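Local coordinates for protein acyl-coenzyme A oxidase 3 (Yarrowia lipolytica, PDB 5YS9) that oxidises acyl-CoA esters to (2E)-enoyl-CoA with FAD as cofactor, passing the electrons to oxygen to give hydrogen peroxide in peroxisomal fatty acid beta-oxidation, at residues R319-A324 and D424-A429; G437-G442 and N645-N650; L461-G466 and Q549-A554; S472-R477 and R524-F529. All coordinates share one frame; numbering follows the deposited sequence.

In the fold
The four contacts illustrate how contact chemistry changes with place in the fold. Interactions 1, 2 and 3 are buried, whereas interaction 4 is only partly buried and carries a salt bridge on its exposed side. Interactions 1 and 2 touch each other, chiefly where Phe441 meets Phe320 and Arg427. Interaction 1 touches FAD and interaction 2 lies about 9 Å from it, measured from the Ile648 side chain; the first is built round a cysteine, the second round carbonyls and an asparagine oxygen. Interactions 3 and 4 share helix 458-477 and meet through Ala525, but the former relies on glycine and alanine for close approach, the latter on longer side chains. Interaction 4 is nested, along the chain, inside the loops closed by interactions 2 and 3.

Interaction 1 (R319-A324 and D424-A429); sequences RFITIA and DQCRQA. With FAD (flavin-adenine dinucleotide), chain D.
A small, buried helix-helix contact inside the C-alpha1 domain joins helix 300-330 to the C-terminal end of helix 391-428, beside the FAD pocket. The two run nearly parallel, with local axes 8.9 Å apart and crossing at 15°. Cys426 does most of the work. Its SG stands anti to its own carbonyl carbon (chi1 -79°) and packs against Phe320, Ile321 and Ala324: it lies 3.6 Å from Ile321 CD1 and 3.7 Å from Ala324 CB. The carbonyl O of Phe320 is also close, 3.4 Å from Cys426 SG. Ile321 starts out from the far side of its helix, yet with CG1 anti to the backbone N (chi1 -160°) its CD1 reaches round to the sulfur. One turn on, Ala324 CB faces Ala429 CB at 4.4 Å, and a water bridges the backbones by donating to Ala324 O and Ala429 O. The same end of helix 391-428 receives the cofactor, since the ribose hydroxyl O3B of FAD donates to Gln428 O at 2.8 Å. Small side chains thus dominate this seam, with a water between carbonyls at its cofactor end. Around it, helix 441-448 places Phe441 against Phe320 and Cys426, helix 349-385 supplies Leu359 to Ile321 and Leu355 to Ala429, and Trp417 of the second subunit bonds Gln428 OE1.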
# COMPACT_ATOMS: atom_id res chain seq x y z
N ARG A 319 -3.87 12.69 -10.28
CA ARG A 319 -4.37 11.76 -11.28
C ARG A 319 -5.37 10.81 -10.62
O ARG A 319 -6.49 10.65 -11.09
CB ARG A 319 -3.19 11.00 -11.88
CG ARG A 319 -3.49 10.15 -13.10
CD ARG A 319 -2.29 9.22 -13.42
NE ARG A 319 -2.73 7.97 -14.05
CZ ARG A 319 -1.98 6.89 -14.23
NH1 ARG A 319 -0.71 6.85 -13.82
NH2 ARG A 319 -2.53 5.83 -14.82
N PHE A 320 -4.92 10.13 -9.59
CA PHE A 320 -5.73 9.16 -8.89
C PHE A 320 -6.91 9.71 -8.11
O PHE A 320 -7.97 9.12 -8.09
CB PHE A 320 -4.84 8.19 -8.15
CG PHE A 320 -3.95 7.45 -9.08
CD1 PHE A 320 -4.44 6.41 -9.83
CD2 PHE A 320 -2.67 7.88 -9.31
CE1 PHE A 320 -3.64 5.76 -10.73
CE2 PHE A 320 -1.87 7.24 -10.22
CZ PHE A 320 -2.36 6.18 -10.93
N ILE A 321 -6.71 10.85 -7.48
CA ILE A 321 -7.80 11.54 -6.84
C ILE A 321 -8.83 11.95 -7.87
O ILE A 321 -10.01 11.93 -7.61
CB ILE A 321 -7.34 12.70 -5.94
CG1 ILE A 321 -8.42 13.05 -4.94
CG2 ILE A 321 -7.01 13.93 -6.74
CD1 ILE A 321 -8.71 11.98 -3.93
N THR A 322 -8.38 12.37 -9.04
CA THR A 322 -9.30 12.64 -10.12
C THR A 322 -10.03 11.41 -10.62
O THR A 322 -11.23 11.43 -10.80
CB THR A 322 -8.64 13.38 -11.29
OG1 THR A 322 -8.08 14.60 -10.83
CG2 THR A 322 -9.64 13.71 -12.33
N ILE A 323 -9.32 10.31 -10.81
CA ILE A 323 -9.98 9.02 -11.18
C ILE A 323 -11.08 8.64 -10.18
O ILE A 323 -12.25 8.39 -10.58
CB ILE A 323 -8.96 7.87 -11.34
CG1 ILE A 323 -8.12 8.11 -12.60
CG2 ILE A 323 -9.65 6.51 -11.39
CD1 ILE A 323 -6.81 7.34 -12.57
N ALA A 324 -10.71 8.63 -8.89
CA ALA A 324 -11.67 8.17 -7.84
C ALA A 324 -12.88 9.05 -7.72
O ALA A 324 -13.98 8.53 -7.55
CB ALA A 324 -11.02 8.05 -6.48
N ASP A 424 -3.44 4.29 -2.91
CA ASP A 424 -4.03 3.12 -2.33
C ASP A 424 -5.49 3.32 -1.97
O ASP A 424 -6.30 2.47 -2.27
CB ASP A 424 -3.27 2.68 -1.08
CG ASP A 424 -3.65 1.28 -0.66
OD1 ASP A 424 -3.26 0.37 -1.38
OD2 ASP A 424 -4.35 1.09 0.33
N GLN A 425 -5.80 4.42 -1.31
CA GLN A 425 -7.18 4.79 -0.94
C GLN A 425 -8.09 5.02 -2.13
O GLN A 425 -9.21 4.57 -2.11
CB GLN A 425 -7.18 6.07 -0.10
CG GLN A 425 -6.80 5.86 1.35
CD GLN A 425 -7.90 5.20 2.14
OE1 GLN A 425 -7.63 4.44 3.05
NE2 GLN A 425 -9.17 5.49 1.80
N CYS A 426 -7.59 5.70 -3.14
CA CYS A 426 -8.36 5.97 -4.32
C CYS A 426 -8.71 4.66 -4.99
O CYS A 426 -9.79 4.52 -5.54
CB CYS A 426 -7.64 6.91 -5.27
SG CYS A 426 -7.75 8.63 -4.76
N ARG A 427 -7.80 3.70 -4.94
CA ARG A 427 -8.09 2.41 -5.51
C ARG A 427 -9.23 1.73 -4.78
O ARG A 427 -10.12 1.19 -5.40
CB ARG A 427 -6.84 1.53 -5.51
CG ARG A 427 -7.12 0.05 -5.72
CD ARG A 427 -5.88 -0.80 -5.57
NE ARG A 427 -5.41 -0.95 -4.21
CZ ARG A 427 -6.09 -1.51 -3.22
NH1 ARG A 427 -5.56 -1.59 -2.02
NH2 ARG A 427 -7.29 -1.98 -3.42
N GLN A 428 -9.20 1.77 -3.46
CA GLN A 428 -10.22 1.11 -2.69
C GLN A 428 -11.57 1.75 -2.93
O GLN A 428 -12.58 1.08 -3.03
CB GLN A 428 -9.87 1.11 -1.21
CG GLN A 428 -8.99 -0.04 -0.82
CD GLN A 428 -8.36 0.13 0.53
OE1 GLN A 428 -8.84 -0.41 1.52
NE2 GLN A 428 -7.30 0.89 0.59
N ALA A 429 -11.55 3.06 -3.04
CA ALA A 429 -12.75 3.86 -3.34
C ALA A 429 -13.44 3.52 -4.67
O ALA A 429 -14.57 3.92 -4.86
CB ALA A 429 -12.44 5.35 -3.30
PA FAD D . -19.14 -1.08 -4.88
O1A FAD D . -19.98 -2.03 -4.11
O2A FAD D . -19.76 -0.12 -5.83
O5B FAD D . -18.26 -0.18 -3.94
C5B FAD D . -17.34 0.70 -4.58
C4B FAD D . -16.87 1.71 -3.57
O4B FAD D . -17.99 2.45 -3.11
C3B FAD D . -16.30 0.97 -2.39
O3B FAD D . -15.10 1.58 -1.97
C2B FAD D . -17.32 1.14 -1.31
O2B FAD D . -16.66 1.25 -0.05
C1B FAD D . -18.05 2.40 -1.70
N9A FAD D . -19.42 2.19 -1.25
C8A FAD D . -20.32 1.39 -1.83
N7A FAD D . -21.47 1.41 -1.14
C5A FAD D . -21.32 2.23 -0.09
C6A FAD D . -22.15 2.69 1.03
N6A FAD D . -23.42 2.28 1.19
N1A FAD D . -21.59 3.55 1.90
C2A FAD D . -20.33 3.97 1.75
N3A FAD D . -19.52 3.59 0.76
C4A FAD D . -19.96 2.74 -0.17
N1 FAD D . -17.36 -11.65 -7.99
C2 FAD D . -17.92 -12.84 -8.26
O2 FAD D . -19.14 -12.94 -8.19
N3 FAD D . -17.22 -13.92 -8.58
C4 FAD D . -15.91 -13.89 -8.67
O4 FAD D . -15.29 -14.90 -8.97
C4X FAD D . -15.21 -12.64 -8.40
N5 FAD D . -13.88 -12.54 -8.47
C5X FAD D . -13.27 -11.38 -8.23
C6 FAD D . -11.89 -11.33 -8.34
C7 FAD D . -11.24 -10.14 -8.10
C7M FAD D . -9.75 -10.09 -8.20
C8 FAD D . -12.02 -8.94 -7.74
C8M FAD D . -11.32 -7.65 -7.47
C9 FAD D . -13.39 -9.00 -7.63
C9A FAD D . -14.05 -10.18 -7.87
N10 FAD D . -15.45 -10.26 -7.77
C10 FAD D . -16.04 -11.48 -8.04
C1' FAD D . -16.28 -9.10 -7.43
C2' FAD D . -16.09 -8.56 -6.01
O2' FAD D . -16.83 -9.35 -5.08
C3' FAD D . -16.54 -7.10 -5.93
O3' FAD D . -15.48 -6.30 -6.42
C4' FAD D . -16.86 -6.59 -4.53
O4' FAD D . -17.54 -7.62 -3.83
C5' FAD D . -17.80 -5.40 -4.55
O5' FAD D . -17.20 -4.16 -4.87
P FAD D . -17.78 -3.28 -6.07
O1P FAD D . -16.78 -3.21 -7.16
O2P FAD D . -19.14 -3.78 -6.38
O3P FAD D . -17.88 -1.79 -5.54
O HOH W 1 -15.04 6.41 -5.77

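Interaction 2 (G437-G442 and N645-N650); sequences GYNGFG and NAPIGN
Asn439 lays its carboxamide across the side chain of Ile648 at about a right angle, with Pro647 crossing it obliquely. Its OD1 is 3.1 Å from Ile648 CG1 and 3.3 Å from Pro647 CD, and it accepts a weak but nearly straight hydrogen bond from Ile648 N (3.4 Å, 172° at the hydrogen). The other end of the amide is held by its own part of the chain, ND2 donating to His433 O, so both ends of the amide have a partner, the OD1 one weak, which favours this rotation. Ile648 meets it with CG1 in the crowded position between backbone N and carbonyl carbon (chi1 64°), which puts CG1 and CD1 against Asn439 CG. Next to it, Ala646 CB packs 3.5 Å from Asn439 O. The carbonyl of Tyr438 faces segment 645-650 too, taking a CA-H...O contact from Ala646 CA at 3.4 Å and lying 3.3 Å from Pro647 CD; the hydroxyl of Tyr438, by contrast, points off to Asp75, Asn667 and Lys252 N of the second subunit. Both segments turn through residues with positive phi. Gly440, at 85°, would as a larger residue direct a CB toward Asn645 O, and Asn645 itself is the first residue to leave the helix 641-644. The arrangement is a 3-10 turn leading through the N-cap residue Gly440 into helix 441-448, packed on the turn that follows helix 641-644, with the Ile648 side chain about 9 Å from FAD.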
# COMPACT_ATOMS: atom_id res chain seq x y z
N GLY A 437 -5.96 -3.59 -13.75
CA GLY A 437 -4.70 -2.97 -14.18
C GLY A 437 -4.88 -1.71 -15.06
O GLY A 437 -4.05 -0.81 -15.02
N TYR A 438 -5.93 -1.67 -15.86
CA TYR A 438 -6.17 -0.54 -16.80
C TYR A 438 -6.55 0.75 -16.08
O TYR A 438 -6.41 1.83 -16.64
CB TYR A 438 -7.20 -0.93 -17.92
CG TYR A 438 -6.77 -2.21 -18.58
CD1 TYR A 438 -5.53 -2.27 -19.26
CD2 TYR A 438 -7.52 -3.39 -18.47
CE1 TYR A 438 -5.07 -3.47 -19.81
CE2 TYR A 438 -7.07 -4.58 -19.04
CZ TYR A 438 -5.86 -4.60 -19.70
OH TYR A 438 -5.41 -5.76 -20.25
N ASN A 439 -7.05 0.66 -14.86
CA ASN A 439 -7.33 1.86 -14.12
C ASN A 439 -6.11 2.41 -13.35
O ASN A 439 -6.24 3.39 -12.66
CB ASN A 439 -8.55 1.65 -13.27
CG ASN A 439 -9.79 1.49 -14.12
OD1 ASN A 439 -10.03 2.30 -15.01
ND2 ASN A 439 -10.57 0.42 -13.88
N GLY A 440 -4.94 1.77 -13.48
CA GLY A 440 -3.65 2.36 -13.15
C GLY A 440 -3.19 2.26 -11.72
O GLY A 440 -1.98 2.33 -11.45
N PHE A 441 -4.11 2.08 -10.78
CA PHE A 441 -3.76 2.01 -9.36
C PHE A 441 -2.60 1.05 -9.05
O PHE A 441 -1.66 1.41 -8.35
CB PHE A 441 -4.96 1.64 -8.52
CG PHE A 441 -6.14 2.57 -8.67
CD1 PHE A 441 -6.13 3.82 -8.06
CD2 PHE A 441 -7.27 2.19 -9.40
CE1 PHE A 441 -7.20 4.67 -8.20
CE2 PHE A 441 -8.36 3.05 -9.53
CZ PHE A 441 -8.31 4.28 -8.92
N GLY A 442 -2.64 -0.16 -9.59
CA GLY A 442 -1.69 -1.25 -9.25
C GLY A 442 -0.30 -0.85 -9.65
O GLY A 442 0.63 -0.82 -8.80
N ASN A 645 -5.05 8.09 -18.04
CA ASN A 645 -4.67 6.73 -18.40
C ASN A 645 -5.47 5.68 -17.65
O ASN A 645 -4.93 4.68 -17.22
CB ASN A 645 -3.17 6.51 -18.25
CG ASN A 645 -2.65 5.41 -19.15
OD1 ASN A 645 -1.57 4.92 -18.95
ND2 ASN A 645 -3.43 5.02 -20.13
N ALA A 646 -6.75 5.95 -17.46
CA ALA A 646 -7.66 5.00 -16.86
C ALA A 646 -9.04 5.25 -17.42
O ALA A 646 -9.50 6.38 -17.41
CB ALA A 646 -7.65 5.15 -15.36
N PRO A 647 -9.74 4.22 -17.86
CA PRO A 647 -11.05 4.40 -18.49
C PRO A 647 -12.12 5.00 -17.59
O PRO A 647 -12.91 5.80 -18.04
CB PRO A 647 -11.46 2.99 -18.87
CG PRO A 647 -10.38 2.09 -18.43
CD PRO A 647 -9.17 2.91 -18.15
N ILE A 648 -12.15 4.60 -16.33
CA ILE A 648 -13.13 5.09 -15.39
C ILE A 648 -12.91 6.55 -15.01
O ILE A 648 -13.79 7.20 -14.48
CB ILE A 648 -13.26 4.16 -14.16
CG1 ILE A 648 -11.97 4.12 -13.36
CG2 ILE A 648 -13.64 2.76 -14.60
CD1 ILE A 648 -12.09 3.35 -12.07
N GLY A 649 -11.71 7.05 -15.24
CA GLY A 649 -11.37 8.44 -14.99
C GLY A 649 -11.41 9.44 -16.14
O GLY A 649 -10.96 10.56 -15.97
N ASN A 650 -11.90 9.05 -17.30
CA ASN A 650 -11.95 9.97 -18.46
C ASN A 650 -12.83 11.19 -18.21
O ASN A 650 -13.79 11.15 -17.38
CB ASN A 650 -12.38 9.25 -19.75
CG ASN A 650 -11.35 8.24 -20.23
OD1 ASN A 650 -10.16 8.30 -19.89
ND2 ASN A 650 -11.82 7.27 -21.03

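Interaction 3 (L461-G466 and Q549-A554); sequences LCLSMG and QRFQCA
The carbonyl oxygen of Arg550 is gripped twice: by Ala554 N, the helix hydrogen bond of 3.0 Å, and by a CA-H...O contact from Gly466 CA at 3.1 Å. That second grip depends on glycine, because a CB at position 466 would run into Arg550 O. Here helices 458-477 and 547-573 cross almost perpendicularly (92°), their local axes only 7.3 Å apart. Ala554 is the other small residue at the crossing, its CB lying 3.2 Å from Cys462 O. The side chain of Arg550 reaches across to helix 458-477: CG lies against the backbone carbon of Gly466, the chain bends at chi3 (-73°), and NH1 donates to Leu463 O at 3.2 Å. This donor sits above the carbonyl plane, 57° out of it. An alanine in place of Arg550 would remove the bond to Leu463 O, the aliphatic cover on Gly466 and the weak bonds to Phe543 O and Ser547 OG, and would probably loosen the crossing. On the other flank, Cys462 CB packs 3.6 Å from Phe551 CE2, with its sulfur oblique to the ring. Leu463 CD2 comes to the edge of that ring, and Tyr350 of the second subunit stacks on it. Met465 bends at chi2 and brings CE to 3.2 Å from Ala554 O. Leu463, which takes part in the crossing, also touches FAD. The contact is thus mostly apolar and backbone-close, tightened by one buried charged side chain whose N-H groups meet two carbonyls and a hydroxyl, two of these bonds being weak.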
# COMPACT_ATOMS: atom_id res chain seq x y z
N LEU A 461 14.96 10.02 7.51
CA LEU A 461 14.80 11.49 7.42
C LEU A 461 13.98 12.06 8.59
O LEU A 461 14.36 13.08 9.16
CB LEU A 461 14.17 11.92 6.10
CG LEU A 461 14.96 11.64 4.83
CD1 LEU A 461 14.11 11.95 3.60
CD2 LEU A 461 16.25 12.45 4.78
N CYS A 462 12.88 11.39 8.95
CA CYS A 462 12.03 11.85 10.04
C CYS A 462 12.76 11.86 11.39
O CYS A 462 12.59 12.80 12.18
CB CYS A 462 10.72 11.04 10.12
SG CYS A 462 9.51 11.33 8.79
N LEU A 463 13.55 10.84 11.66
CA LEU A 463 14.33 10.78 12.91
C LEU A 463 15.45 11.83 12.97
O LEU A 463 15.74 12.33 14.05
CB LEU A 463 14.90 9.39 13.15
CG LEU A 463 13.89 8.26 13.35
CD1 LEU A 463 14.60 6.91 13.48
CD2 LEU A 463 12.96 8.45 14.54
N SER A 464 16.08 12.15 11.84
CA SER A 464 17.08 13.20 11.78
C SER A 464 16.47 14.53 11.97
O SER A 464 17.01 15.36 12.68
CB SER A 464 17.78 13.26 10.43
OG SER A 464 18.39 12.04 10.19
N MET A 465 15.36 14.76 11.29
CA MET A 465 14.76 16.05 11.40
C MET A 465 14.21 16.24 12.80
O MET A 465 14.31 17.34 13.30
CB MET A 465 13.76 16.33 10.28
CG MET A 465 12.41 16.83 10.75
SD MET A 465 11.65 17.94 9.61
CE MET A 465 9.97 17.56 10.03
N GLY A 466 13.68 15.18 13.42
CA GLY A 466 13.21 15.17 14.83
C GLY A 466 14.28 15.50 15.86
O GLY A 466 14.05 16.27 16.76
N GLN A 549 9.55 10.24 20.34
CA GLN A 549 9.34 11.69 20.45
C GLN A 549 9.95 12.40 19.23
O GLN A 549 9.31 13.26 18.65
CB GLN A 549 9.92 12.25 21.76
CG GLN A 549 9.21 11.81 23.03
CD GLN A 549 9.53 10.39 23.49
OE1 GLN A 549 10.41 9.74 22.96
NE2 GLN A 549 8.79 9.90 24.46
N ARG A 550 11.15 12.02 18.81
CA ARG A 550 11.74 12.65 17.61
C ARG A 550 10.91 12.50 16.34
O ARG A 550 10.75 13.45 15.57
CB ARG A 550 13.12 12.10 17.32
CG ARG A 550 14.21 12.68 18.18
CD ARG A 550 15.55 12.15 17.70
NE ARG A 550 15.76 10.74 18.05
CZ ARG A 550 16.43 9.86 17.28
NH1 ARG A 550 16.90 10.19 16.08
NH2 ARG A 550 16.58 8.61 17.69
N PHE A 551 10.41 11.27 16.11
CA PHE A 551 9.50 10.98 15.03
C PHE A 551 8.21 11.80 15.11
O PHE A 551 7.79 12.39 14.10
CB PHE A 551 9.14 9.46 14.95
CG PHE A 551 8.38 9.11 13.69
CD1 PHE A 551 7.01 9.22 13.64
CD2 PHE A 551 9.06 8.80 12.53
CE1 PHE A 551 6.32 8.96 12.48
CE2 PHE A 551 8.37 8.54 11.35
CZ PHE A 551 7.00 8.63 11.33
N GLN A 552 7.59 11.81 16.29
CA GLN A 552 6.37 12.62 16.53
C GLN A 552 6.61 14.13 16.23
O GLN A 552 5.82 14.79 15.52
CB GLN A 552 5.84 12.41 17.96
CG GLN A 552 5.06 11.15 18.20
CD GLN A 552 3.65 11.23 17.62
OE1 GLN A 552 3.30 10.44 16.72
NE2 GLN A 552 2.85 12.19 18.10
N CYS A 553 7.71 14.68 16.75
CA CYS A 553 8.08 16.04 16.43
C CYS A 553 8.19 16.27 14.94
O CYS A 553 7.64 17.24 14.42
CB CYS A 553 9.38 16.43 17.11
SG CYS A 553 9.23 16.58 18.92
N ALA A 554 8.86 15.37 14.22
CA ALA A 554 8.96 15.49 12.75
C ALA A 554 7.57 15.51 12.13
O ALA A 554 7.27 16.30 11.21
CB ALA A 554 9.77 14.33 12.17

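Interaction 4 (S472-R477 and R524-F529); sequences SCLGHR and RATDKF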
# COMPACT_ATOMS: atom_id res chain seq x y z
N SER A 472 17.50 22.55 17.48
CA SER A 472 17.09 23.94 17.21
C SER A 472 16.47 24.64 18.44
O SER A 472 16.78 25.78 18.72
CB SER A 472 16.13 24.01 16.03
OG SER A 472 16.84 23.89 14.83
N CYS A 473 15.58 23.91 19.13
CA CYS A 473 14.90 24.37 20.33
C CYS A 473 15.90 24.61 21.46
O CYS A 473 15.88 25.67 22.04
CB CYS A 473 13.88 23.34 20.76
SG CYS A 473 12.90 23.62 22.28
N LEU A 474 16.78 23.65 21.73
CA LEU A 474 17.86 23.78 22.75
C LEU A 474 18.86 24.92 22.42
O LEU A 474 19.17 25.71 23.29
CB LEU A 474 18.61 22.46 22.92
CG LEU A 474 19.61 22.31 24.07
CD1 LEU A 474 19.05 22.65 25.47
CD2 LEU A 474 20.10 20.88 24.06
N GLY A 475 19.31 25.03 21.17
CA GLY A 475 20.13 26.17 20.76
C GLY A 475 19.44 27.53 20.89
O GLY A 475 20.10 28.53 21.14
N HIS A 476 18.13 27.58 20.74
CA HIS A 476 17.39 28.80 21.01
C HIS A 476 17.42 29.21 22.48
O HIS A 476 17.57 30.36 22.81
CB HIS A 476 15.95 28.65 20.54
CG HIS A 476 15.11 29.87 20.73
ND1 HIS A 476 15.37 31.05 20.08
CD2 HIS A 476 14.03 30.10 21.50
CE1 HIS A 476 14.49 31.95 20.45
NE2 HIS A 476 13.66 31.40 21.31
N ARG A 477 17.29 28.22 23.36
CA ARG A 477 17.27 28.43 24.79
C ARG A 477 18.60 28.98 25.27
O ARG A 477 18.68 29.63 26.29
CB ARG A 477 16.95 27.14 25.52
CG ARG A 477 15.65 26.50 25.10
CD ARG A 477 15.28 25.43 26.10
NE ARG A 477 13.98 24.85 25.85
CZ ARG A 477 13.55 23.73 26.41
NH1 ARG A 477 14.32 23.08 27.25
NH2 ARG A 477 12.36 23.27 26.12
N ARG A 524 8.67 19.73 25.15
CA ARG A 524 8.70 18.63 26.16
C ARG A 524 9.81 17.63 25.84
O ARG A 524 10.57 17.22 26.72
CB ARG A 524 7.33 17.94 26.32
CG ARG A 524 6.42 18.66 27.34
CD ARG A 524 4.94 18.26 27.31
NE ARG A 524 4.72 17.12 26.42
CZ ARG A 524 4.08 17.14 25.24
NH1 ARG A 524 3.48 18.23 24.77
NH2 ARG A 524 4.02 16.02 24.53
N ALA A 525 9.94 17.31 24.56
CA ALA A 525 11.03 16.45 24.08
C ALA A 525 12.40 17.08 24.35
O ALA A 525 13.32 16.38 24.73
CB ALA A 525 10.88 16.12 22.59
N THR A 526 12.53 18.38 24.14
CA THR A 526 13.77 19.06 24.45
C THR A 526 14.04 19.05 25.97
O THR A 526 15.17 18.77 26.37
CB THR A 526 13.78 20.47 23.91
OG1 THR A 526 13.46 20.45 22.51
CG2 THR A 526 15.16 21.11 24.09
N ASP A 527 13.01 19.29 26.79
CA ASP A 527 13.13 19.18 28.27
C ASP A 527 13.66 17.81 28.71
O ASP A 527 14.57 17.75 29.57
CB ASP A 527 11.79 19.40 29.02
CG ASP A 527 11.30 20.85 28.96
OD1 ASP A 527 12.08 21.75 28.62
OD2 ASP A 527 10.10 21.07 29.20
N LYS A 528 13.08 16.73 28.16
CA LYS A 528 13.47 15.35 28.50
C LYS A 528 14.91 15.04 28.10
O LYS A 528 15.60 14.27 28.77
CB LYS A 528 12.56 14.31 27.83
CG LYS A 528 11.17 14.15 28.42
CD LYS A 528 10.44 12.95 27.79
CE LYS A 528 9.68 12.07 28.79
NZ LYS A 528 8.30 12.58 29.01
N PHE A 529 15.32 15.61 26.97
CA PHE A 529 16.68 15.44 26.46
C PHE A 529 17.67 16.06 27.43
O PHE A 529 18.76 15.53 27.63
CB PHE A 529 16.80 16.13 25.11
CG PHE A 529 18.20 16.23 24.62
CD1 PHE A 529 18.99 17.31 24.97
CD2 PHE A 529 18.73 15.25 23.81
CE1 PHE A 529 20.28 17.43 24.49
CE2 PHE A 529 20.04 15.35 23.34
CZ PHE A 529 20.81 16.45 23.68
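Cys473 opens the contact, its SG anti to the backbone N and 3.2 Å from Thr526 OG1, a hydroxyl that is hydrogen-bonded to Ile522 O in its own helix. Leu474 follows and splits its reach: CB packs 3.9 Å from Thr526 CG2, while CD2 comes obliquely to the Phe529 ring, 3.5 Å from CE1. One turn further, Arg477 extends straight from CG to NE toward helix 507-534. Its NH1 and NH2 both grip one atom, Asp527 OD1, each at 2.9 Å, in an end-on salt bridge with bent N-H...O angles of 131°. The guanidinium and carboxylate planes stand 45° apart. Thr526 CG2 lies 3.8 Å above the centre of one guanidinium face, so the charged group is partly supported by a methyl. Gln523 OE1 bonds NH2 as well. An alanine at Asp527 would remove both bonds to Arg477 and would probably leave its guanidinium less firmly placed at the exposed end of the contact. The two helices, 458-477 near its C-terminal end and 507-534, cross at -74°, with Ile470 of the former packed on Thr526; helix 547-573 packs on Ala525 of helix 507-534, and Phe543 stacks on Phe529.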